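Local structure of nucleoporin NUP170 (Chaetomium thermophilum, 5HAX) at residues 27-32 with 423-428; 282-287 with 370-375; 315-320 with 347-352. The protein is a nuclear pore protein that probably serves as a structural scaffold component of the pore, joining a beta-propeller domain to a largely helical region. All blocks are in the same frame, centred on the assembly; numbering follows the deposited sequence.

Contact 1 (27-32 with 423-428). With EDO (1,2-ethanediol), chain G.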
loop_
_atom_site.group_PDB
_atom_site.type_symbol
_atom_site.label_atom_id
_atom_site.label_comp_id
_atom_site.label_asym_id
_atom_site.label_seq_id
_atom_site.Cartn_x
_atom_site.Cartn_y
_atom_site.Cartn_z
ATOM N N ASP A 27 7.904 11.625 9.382
ATOM C CA ASP A 27 8.131 12.744 10.295
ATOM C C ASP A 27 9.385 13.527 9.931
ATOM O O ASP A 27 9.474 14.725 10.224
ATOM C CB ASP A 27 8.250 12.247 11.739
ATOM C CG ASP A 27 6.938 11.726 12.297
ATOM O OD1 ASP A 27 6.979 10.971 13.291
ATOM O OD2 ASP A 27 5.868 12.068 11.754
ATOM N N SER A 28 10.359 12.875 9.290
ATOM C CA SER A 28 11.660 13.497 9.075
ATOM C C SER A 28 11.663 14.456 7.893
ATOM O O SER A 28 12.428 15.428 7.903
ATOM C CB SER A 28 12.729 12.424 8.866
ATOM O OG SER A 28 12.841 11.595 10.010
ATOM N N TYR A 29 10.841 14.209 6.870
ATOM C CA TYR A 29 10.737 15.123 5.740
ATOM C C TYR A 29 9.410 15.869 5.705
ATOM O O TYR A 29 9.162 16.619 4.753
ATOM C CB TYR A 29 10.981 14.379 4.414
ATOM C CG TYR A 29 9.960 13.342 3.989
ATOM C CD1 TYR A 29 10.178 11.989 4.214
ATOM C CD2 TYR A 29 8.805 13.713 3.311
ATOM C CE1 TYR A 29 9.259 11.037 3.803
ATOM C CE2 TYR A 29 7.883 12.771 2.897
ATOM C CZ TYR A 29 8.115 11.436 3.143
ATOM O OH TYR A 29 7.195 10.500 2.728
ATOM N N CYS A 30 8.565 15.701 6.725
ATOM C CA CYS A 30 7.399 16.551 6.929
ATOM C C CYS A 30 7.516 17.233 8.286
ATOM O O CYS A 30 6.583 17.197 9.094
ATOM C CB CYS A 30 6.101 15.740 6.838
ATOM S SG CYS A 30 5.697 15.155 5.178
ATOM N N ARG A 31 8.670 17.844 8.545
ATOM C CA ARG A 31 8.898 18.518 9.809
ATOM C C ARG A 31 8.017 19.758 9.907
ATOM O O ARG A 31 7.506 20.247 8.896
ATOM C CB ARG A 31 10.368 18.905 9.948
ATOM C CG ARG A 31 11.303 17.737 10.218
ATOM C CD ARG A 31 12.750 18.165 10.076
ATOM N NE ARG A 31 13.071 18.518 8.696
ATOM C CZ ARG A 31 14.122 19.246 8.329
ATOM N NH1 ARG A 31 14.965 19.715 9.241
ATOM N NH2 ARG A 31 14.325 19.512 7.046
ATOM N N PRO A 32 7.822 20.283 11.117
ATOM C CA PRO A 32 6.986 21.480 11.281
ATOM C C PRO A 32 7.377 22.580 10.305
ATOM O O PRO A 32 8.546 22.957 10.198
ATOM C CB PRO A 32 7.241 21.886 12.734
ATOM C CG PRO A 32 7.570 20.604 13.423
ATOM C CD PRO A 32 8.297 19.759 12.410
ATOM N N LEU A 423 15.889 17.593 4.040
ATOM C CA LEU A 423 14.776 16.770 3.587
ATOM C C LEU A 423 13.503 17.597 3.462
ATOM O O LEU A 423 13.126 18.325 4.386
ATOM C CB LEU A 423 14.550 15.613 4.559
ATOM C CG LEU A 423 15.482 14.409 4.415
ATOM C CD1 LEU A 423 15.332 13.481 5.609
ATOM C CD2 LEU A 423 15.206 13.669 3.114
ATOM N N LYS A 424 12.835 17.470 2.317
ATOM C CA LYS A 424 11.537 18.084 2.086
ATOM C C LYS A 424 10.609 17.062 1.444
ATOM O O LYS A 424 11.047 16.037 0.915
ATOM C CB LYS A 424 11.645 19.324 1.188
ATOM C CG LYS A 424 12.640 20.365 1.673
ATOM C CD LYS A 424 12.477 21.670 0.910
ATOM C CE LYS A 424 13.725 22.532 0.986
ATOM N NZ LYS A 424 14.363 22.681 -0.352
ATOM N N TYR A 425 9.310 17.363 1.491
ATOM C CA TYR A 425 8.275 16.480 0.948
ATOM C C TYR A 425 8.197 16.661 -0.571
ATOM O O TYR A 425 7.232 17.193 -1.127
ATOM C CB TYR A 425 6.940 16.767 1.622
ATOM C CG TYR A 425 5.806 15.818 1.273
ATOM C CD1 TYR A 425 6.011 14.703 0.467
ATOM C CD2 TYR A 425 4.520 16.046 1.753
ATOM C CE1 TYR A 425 4.971 13.848 0.153
ATOM C CE2 TYR A 425 3.478 15.196 1.444
ATOM C CZ TYR A 425 3.707 14.100 0.644
ATOM O OH TYR A 425 2.666 13.255 0.335
ATOM N N PHE A 426 9.244 16.198 -1.249
ATOM C CA PHE A 426 9.251 16.200 -2.705
ATOM C C PHE A 426 8.191 15.239 -3.235
ATOM O O PHE A 426 7.960 14.171 -2.662
ATOM C CB PHE A 426 10.629 15.803 -3.236
ATOM C CG PHE A 426 11.752 16.667 -2.728
ATOM C CD1 PHE A 426 11.903 17.968 -3.179
ATOM C CD2 PHE A 426 12.664 16.173 -1.810
ATOM C CE1 PHE A 426 12.937 18.761 -2.716
ATOM C CE2 PHE A 426 13.700 16.962 -1.345
ATOM C CZ PHE A 426 13.835 18.256 -1.798
ATOM N N GLU A 427 7.547 15.621 -4.338
ATOM C CA GLU A 427 6.481 14.817 -4.924
ATOM C C GLU A 427 6.577 14.816 -6.443
ATOM O O GLU A 427 7.042 15.779 -7.057
ATOM C CB GLU A 427 5.087 15.329 -4.518
ATOM C CG GLU A 427 4.644 14.935 -3.116
ATOM C CD GLU A 427 3.192 15.285 -2.845
ATOM O OE1 GLU A 427 2.350 14.363 -2.818
ATOM O OE2 GLU A 427 2.890 16.481 -2.658
ATOM N N GLN A 428 6.131 13.709 -7.033
ATOM C CA GLN A 428 5.854 13.600 -8.460
ATOM C C GLN A 428 4.342 13.580 -8.645
ATOM O O GLN A 428 3.649 12.808 -7.977
ATOM C CB GLN A 428 6.474 12.329 -9.047
ATOM C CG GLN A 428 7.999 12.290 -9.030
ATOM C CD GLN A 428 8.625 13.127 -10.127
ATOM O OE1 GLN A 428 8.121 13.181 -11.249
ATOM N NE2 GLN A 428 9.733 13.782 -9.808
HETATM C C1 EDO G . 6.756 15.633 12.706
HETATM O O1 EDO G . 7.982 15.952 12.040
HETATM C C2 EDO G . 5.926 16.899 12.883
HETATM O O2 EDO G . 5.755 17.540 11.614
HETATM O O HOH W 1 8.588 19.309 3.599
HETATM O O HOH W 2 11.191 18.595 6.333
#
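Leu423 O is gripped by two hydrogen bonds, one from the guanidinium of Arg31 and one, probably, from water 2, where the segment leading into strand 33-35 meets the loop before strand 427-433 of the beta-propeller fold. Arg31 NH2 lies 3.1 Å from Leu423 O, in the carbonyl plane on a lone pair, with 155° at the hydrogen; the oxygen in turn sits at the edge of the guanidinium, near its plane. A bend at chi3 (-66°) helps turn the arginine end to this carbonyl, and NH2 also donates to Ser421 O. Water 2 lies 2.8 Å from Leu423 O and accepts from Arg31 NE at 3.0 Å, so the guanidinium reaches the same oxygen both directly and through water. Water 1 bridges the two backbones between Tyr29 O and Tyr425 N, accepting from the latter. Tyr425 is the centre of an inverse gamma turn, closed by a weak bond from Phe426 N to Lys424 O. Its ring crosses that of Tyr29 obliquely, the planes at 55°, with Tyr29 CE2 3.6 Å from Tyr425 CD1. Cys30 SG approaches the same ring obliquely, 3.7 Å from Tyr425 CD2, as a sulfur-aromatic contact. An alanine in place of Tyr425 would remove the ring that touches both Tyr29 and Cys30, and would probably loosen the segment 27-32 against the loop. A 1,2-ethanediol, probably from the crystallisation liquor, donates to Asp27 O and Cys30 O. At the root of the Tyr29 side chain, CB rests 3.8 Å from Leu423 CB.

Contact 2 (282-287 with 370-375)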
loop_
_atom_site.group_PDB
_atom_site.type_symbol
_atom_site.label_atom_id
_atom_site.label_comp_id
_atom_site.label_asym_id
_atom_site.label_seq_id
_atom_site.Cartn_x
_atom_site.Cartn_y
_atom_site.Cartn_z
ATOM N N ASP A 282 4.267 30.457 7.759
ATOM C CA ASP A 282 3.602 30.768 6.496
ATOM C C ASP A 282 2.098 30.583 6.662
ATOM O O ASP A 282 1.609 29.450 6.720
ATOM C CB ASP A 282 4.140 29.882 5.373
ATOM C CG ASP A 282 5.655 29.846 5.333
ATOM O OD1 ASP A 282 6.239 28.869 5.849
ATOM O OD2 ASP A 282 6.262 30.792 4.788
ATOM N N SER A 283 1.372 31.693 6.740
ATOM C CA SER A 283 -0.083 31.693 6.684
ATOM C C SER A 283 -0.532 31.971 5.254
ATOM O O SER A 283 0.215 32.525 4.445
ATOM C CB SER A 283 -0.664 32.735 7.643
ATOM O OG SER A 283 -0.409 32.377 8.992
ATOM N N SER A 284 -1.766 31.576 4.946
ATOM C CA SER A 284 -2.212 31.546 3.561
ATOM C C SER A 284 -3.703 31.827 3.486
ATOM O O SER A 284 -4.455 31.415 4.378
ATOM C CB SER A 284 -1.911 30.185 2.915
ATOM O OG SER A 284 -2.572 30.048 1.670
ATOM N N PRO A 285 -4.162 32.507 2.430
ATOM C CA PRO A 285 -5.607 32.674 2.224
ATOM C C PRO A 285 -6.304 31.413 1.744
ATOM O O PRO A 285 -7.525 31.442 1.551
ATOM C CB PRO A 285 -5.675 33.777 1.158
ATOM C CG PRO A 285 -4.422 33.605 0.379
ATOM C CD PRO A 285 -3.378 33.158 1.364
ATOM N N LEU A 286 -5.572 30.317 1.531
ATOM C CA LEU A 286 -6.185 29.047 1.167
ATOM C C LEU A 286 -6.798 28.327 2.363
ATOM O O LEU A 286 -7.494 27.325 2.167
ATOM C CB LEU A 286 -5.150 28.135 0.498
ATOM C CG LEU A 286 -4.546 28.624 -0.824
ATOM C CD1 LEU A 286 -3.495 27.640 -1.327
ATOM C CD2 LEU A 286 -5.621 28.835 -1.881
ATOM N N PHE A 287 -6.565 28.810 3.583
ATOM C CA PHE A 287 -7.109 28.185 4.787
ATOM C C PHE A 287 -7.594 29.282 5.726
ATOM O O PHE A 287 -6.781 29.951 6.372
ATOM C CB PHE A 287 -6.062 27.304 5.471
ATOM C CG PHE A 287 -6.602 26.487 6.614
ATOM C CD1 PHE A 287 -7.914 26.035 6.612
ATOM C CD2 PHE A 287 -5.795 26.176 7.696
ATOM C CE1 PHE A 287 -8.407 25.288 7.663
ATOM C CE2 PHE A 287 -6.284 25.428 8.750
ATOM C CZ PHE A 287 -7.591 24.984 8.733
ATOM N N LEU A 370 8.128 29.286 -1.240
ATOM C CA LEU A 370 6.944 28.517 -0.883
ATOM C C LEU A 370 5.733 29.063 -1.626
ATOM O O LEU A 370 5.393 30.242 -1.493
ATOM C CB LEU A 370 6.710 28.575 0.627
ATOM C CG LEU A 370 5.487 27.804 1.135
ATOM C CD1 LEU A 370 5.665 26.305 0.918
ATOM C CD2 LEU A 370 5.222 28.112 2.601
ATOM N N ASP A 371 5.090 28.206 -2.420
ATOM C CA ASP A 371 3.862 28.570 -3.131
ATOM C C ASP A 371 2.683 28.204 -2.241
ATOM O O ASP A 371 2.325 27.030 -2.109
ATOM C CB ASP A 371 3.784 27.864 -4.479
ATOM C CG ASP A 371 2.646 28.379 -5.340
ATOM O OD1 ASP A 371 1.803 29.151 -4.835
ATOM O OD2 ASP A 371 2.596 28.000 -6.526
ATOM N N LYS A 372 2.061 29.222 -1.642
ATOM C CA LYS A 372 0.963 29.043 -0.697
ATOM C C LYS A 372 -0.336 29.671 -1.193
ATOM O O LYS A 372 -1.234 29.940 -0.387
ATOM C CB LYS A 372 1.349 29.635 0.659
ATOM C CG LYS A 372 1.637 31.133 0.603
ATOM C CD LYS A 372 2.153 31.665 1.930
ATOM C CE LYS A 372 2.289 33.180 1.902
ATOM N NZ LYS A 372 2.684 33.731 3.226
ATOM N N THR A 373 -0.462 29.910 -2.506
ATOM C CA THR A 373 -1.617 30.616 -3.055
ATOM C C THR A 373 -2.224 29.937 -4.279
ATOM O O THR A 373 -3.121 30.514 -4.906
ATOM C CB THR A 373 -1.234 32.058 -3.422
ATOM O OG1 THR A 373 -0.099 32.047 -4.299
ATOM C CG2 THR A 373 -0.903 32.864 -2.172
ATOM N N SER A 374 -1.781 28.735 -4.638
ATOM C CA SER A 374 -2.283 28.107 -5.854
ATOM C C SER A 374 -3.738 27.683 -5.698
ATOM O O SER A 374 -4.146 27.171 -4.651
ATOM C CB SER A 374 -1.442 26.891 -6.228
ATOM O OG SER A 374 -2.008 26.255 -7.361
ATOM N N ARG A 375 -4.513 27.882 -6.763
ATOM C CA ARG A 375 -5.916 27.492 -6.817
ATOM C C ARG A 375 -6.139 26.253 -7.678
ATOM O O ARG A 375 -7.283 25.954 -8.033
ATOM C CB ARG A 375 -6.761 28.652 -7.356
ATOM C CG ARG A 375 -6.578 29.971 -6.616
ATOM C CD ARG A 375 -7.429 30.045 -5.360
ATOM N NE ARG A 375 -8.850 29.886 -5.658
ATOM C CZ ARG A 375 -9.596 30.798 -6.273
ATOM N NH1 ARG A 375 -9.063 31.946 -6.671
ATOM N NH2 ARG A 375 -10.881 30.559 -6.500
#
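Two irregular loops of the beta-propeller region run almost the same way, their end-to-end directions 6° apart, and meet at an ST turn of Ser284 set within a type I beta turn from Ser284 to Phe287. Two hydrogen bonds cross between the loops. In one, Ser284 OG, anti to the backbone N, donates to Lys372 O over a very short 2.5 Å, nearly along the C=O axis. The same hydroxyl accepts from Leu286 N at 3.0 Å, almost straight at 167°, so it pins its own turn while holding the other loop. In the second, Lys372 leaves its backbone with CG in the crowded position between N and the carbonyl carbon, then extends fully, and NZ donates to Ser283 O at 3.0 Å. Charge adds little direct contact: Asp282 OD2 stays 4.9 Å from Lys372 NZ, close enough that the opposite charges may still attract. Among the packing contacts, a methyl of Leu370, CD2, meets the carboxylate end of Asp282 tip to tip, 3.3 Å from Asp282 CG. Leu286 packs its side chain against backbone carbonyls, CD1 lying 3.4 Å from Lys372 O and equally near Ser374 O. The Leu286 and Arg375 side chains cross obliquely, with Leu286 CD2 4.1 Å from Arg375 CD.

Contact 3 (315-320 with 347-352)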
loop_
_atom_site.group_PDB
_atom_site.type_symbol
_atom_site.label_atom_id
_atom_site.label_comp_id
_atom_site.label_asym_id
_atom_site.label_seq_id
_atom_site.Cartn_x
_atom_site.Cartn_y
_atom_site.Cartn_z
ATOM N N THR A 315 -9.833 23.731 -0.529
ATOM C CA THR A 315 -8.896 24.482 -1.355
ATOM C C THR A 315 -7.706 23.642 -1.802
ATOM O O THR A 315 -6.845 24.149 -2.528
ATOM C CB THR A 315 -8.393 25.715 -0.597
ATOM O OG1 THR A 315 -7.870 25.316 0.675
ATOM C CG2 THR A 315 -9.523 26.715 -0.390
ATOM N N GLY A 316 -7.635 22.381 -1.384
ATOM C CA GLY A 316 -6.581 21.487 -1.814
ATOM C C GLY A 316 -5.374 21.419 -0.909
ATOM O O GLY A 316 -4.361 20.832 -1.306
ATOM N N CYS A 317 -5.443 21.996 0.290
ATOM C CA CYS A 317 -4.335 21.927 1.230
ATOM C C CYS A 317 -4.403 20.627 2.014
ATOM O O CYS A 317 -5.471 20.240 2.498
ATOM C CB CYS A 317 -4.368 23.116 2.189
ATOM S SG CYS A 317 -4.183 24.721 1.387
ATOM N N ARG A 318 -3.264 19.953 2.133
ATOM C CA ARG A 318 -3.139 18.750 2.947
ATOM C C ARG A 318 -2.567 19.157 4.300
ATOM O O ARG A 318 -1.408 19.577 4.391
ATOM C CB ARG A 318 -2.260 17.710 2.256
ATOM C CG ARG A 318 -2.987 16.892 1.199
ATOM C CD ARG A 318 -2.023 16.027 0.398
ATOM N NE ARG A 318 -1.377 16.777 -0.675
ATOM C CZ ARG A 318 -0.342 16.336 -1.381
ATOM N NH1 ARG A 318 0.170 17.089 -2.345
ATOM N NH2 ARG A 318 0.183 15.143 -1.129
ATOM N N LEU A 319 -3.385 19.037 5.345
ATOM C CA LEU A 319 -2.994 19.361 6.710
ATOM C C LEU A 319 -2.559 18.079 7.410
ATOM O O LEU A 319 -3.348 17.136 7.523
ATOM C CB LEU A 319 -4.153 20.009 7.469
ATOM C CG LEU A 319 -4.968 21.075 6.733
ATOM C CD1 LEU A 319 -6.124 21.549 7.607
ATOM C CD2 LEU A 319 -4.091 22.243 6.321
ATOM N N PHE A 320 -1.318 18.051 7.886
ATOM C CA PHE A 320 -0.769 16.891 8.579
ATOM C C PHE A 320 -0.705 17.188 10.073
ATOM O O PHE A 320 -0.003 18.113 10.497
ATOM C CB PHE A 320 0.611 16.536 8.030
ATOM C CG PHE A 320 0.567 15.952 6.650
ATOM C CD1 PHE A 320 0.513 14.579 6.468
ATOM C CD2 PHE A 320 0.556 16.774 5.536
ATOM C CE1 PHE A 320 0.463 14.036 5.200
ATOM C CE2 PHE A 320 0.506 16.237 4.264
ATOM C CZ PHE A 320 0.457 14.865 4.096
ATOM N N VAL A 347 1.993 21.499 6.540
ATOM C CA VAL A 347 1.030 21.711 5.462
ATOM C C VAL A 347 1.736 21.501 4.130
ATOM O O VAL A 347 2.780 22.110 3.872
ATOM C CB VAL A 347 0.412 23.124 5.509
ATOM C CG1 VAL A 347 -0.592 23.303 4.371
ATOM C CG2 VAL A 347 -0.250 23.380 6.852
ATOM N N LYS A 348 1.153 20.657 3.277
ATOM C CA LYS A 348 1.562 20.547 1.881
ATOM C C LYS A 348 0.569 21.341 1.039
ATOM O O LYS A 348 -0.602 20.960 0.922
ATOM C CB LYS A 348 1.626 19.087 1.431
ATOM C CG LYS A 348 2.263 18.891 0.051
ATOM C CD LYS A 348 3.752 19.257 0.053
ATOM C CE LYS A 348 4.305 19.451 -1.354
ATOM N NZ LYS A 348 4.733 18.177 -1.989
ATOM N N PHE A 349 1.037 22.444 0.459
ATOM C CA PHE A 349 0.181 23.296 -0.348
ATOM C C PHE A 349 0.030 22.741 -1.763
ATOM O O PHE A 349 0.844 21.934 -2.216
ATOM C CB PHE A 349 0.743 24.714 -0.396
ATOM C CG PHE A 349 0.551 25.484 0.883
ATOM C CD1 PHE A 349 -0.658 26.099 1.163
ATOM C CD2 PHE A 349 1.581 25.595 1.802
ATOM C CE1 PHE A 349 -0.838 26.808 2.335
ATOM C CE2 PHE A 349 1.407 26.304 2.977
ATOM C CZ PHE A 349 0.194 26.910 3.243
ATOM N N PRO A 350 -1.003 23.171 -2.483
ATOM C CA PRO A 350 -1.310 22.570 -3.791
ATOM C C PRO A 350 -0.254 22.890 -4.833
ATOM O O PRO A 350 0.466 23.896 -4.721
ATOM C CB PRO A 350 -2.655 23.210 -4.171
ATOM C CG PRO A 350 -3.206 23.772 -2.920
ATOM C CD PRO A 350 -2.040 24.127 -2.060
ATOM N N PRO A 351 -0.160 22.080 -5.884
ATOM C CA PRO A 351 0.674 22.443 -7.034
ATOM C C PRO A 351 0.044 23.595 -7.802
ATOM O O PRO A 351 -1.107 23.966 -7.583
ATOM C CB PRO A 351 0.691 21.161 -7.864
ATOM C CG PRO A 351 -0.668 20.574 -7.608
ATOM C CD PRO A 351 -0.979 20.886 -6.162
ATOM N N ARG A 352 0.818 24.156 -8.731
ATOM C CA ARG A 352 0.369 25.292 -9.530
ATOM C C ARG A 352 -0.046 24.908 -10.945
ATOM O O ARG A 352 -0.987 25.496 -11.486
ATOM C CB ARG A 352 1.468 26.357 -9.596
ATOM C CG ARG A 352 1.009 27.666 -10.227
ATOM C CD ARG A 352 1.817 28.848 -9.717
ATOM N NE ARG A 352 1.414 29.248 -8.371
ATOM C CZ ARG A 352 0.470 30.143 -8.093
ATOM N NH1 ARG A 352 -0.197 30.751 -9.066
ATOM N NH2 ARG A 352 0.189 30.431 -6.827
HETATM O O HOH W 3 -1.737 19.528 -1.256
#
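One face of the Arg318 guanidinium carries Lys348 CG, 3.6 Å above its plane and offset toward the rim, while water 3 lies at the edge in plane. The Phe349 ring has Val347 CG1 over the centre of one face; Cys317 SG approaches it obliquely, 3.8 Å from Phe349 CD1, as a sulfur-aromatic contact. The Phe320 ring meets Lys348 CB with its edge. Arg318, Phe320, Val347 and Lys348 belong to an antiparallel strand pairing within a propeller sheet; Cys317 and Phe349 lie just beyond it. Arg318 and Lys348 form a hydrogen-bonded pair: Arg318 N donates to Lys348 O at 3.1 Å (170° at the hydrogen), and Lys348 N returns a bond to Arg318 O at 3.0 Å. Their side chains lie side by side and point the same way, on the opposite face of the sheet from Leu319 and Val347, where Leu319 CD2 touches Val347 CG2 at 4.0 Å. Arg318 NH1 and Lys348 NZ come to 4.7 Å, a closeness of like charges probably eased by Glu427 OE2, which makes a salt bridge to both. Water 3 fastens the strand ends, donating to Gly316 O and Lys348 O and accepting from Arg318 NE. Gly316 has a positive phi (93°); a beta carbon there would jam against the carbonyl O of Thr315 and come tightly against Pro350 CG. That CG rests 3.5 Å from Gly316 O. Strand 318-324 runs between 341-348 and 307-313, with Arg318 touching Met310 and Leu312 of the latter; beyond 341-348 lies strand 33-35, whose Ala34 is touched by Phe349, and Pro351 reaches Phe405 of strand 403-409 in the adjacent sheet.

From the N terminus, the segment 27-32 comes first and is met only after some 390 residues by 423-428, so contact 1 closes the outermost loop. Inside it, 282-287 meets 370-375, and within that loop 315-320 pairs with 347-352: contact 3 nests in contact 2, and both nest in contact 1, without crossing. Contacts 1 and 2 do not touch, their nearest atoms about 8 Å apart. Contact 3 joins them, touching both contact 1 and contact 2, the latter where Asp371 forms a salt bridge with Arg352. Together they tie the segment leading into strand 33-35, parts of two propeller sheets and the loops 282-287 and 370-375 into one region.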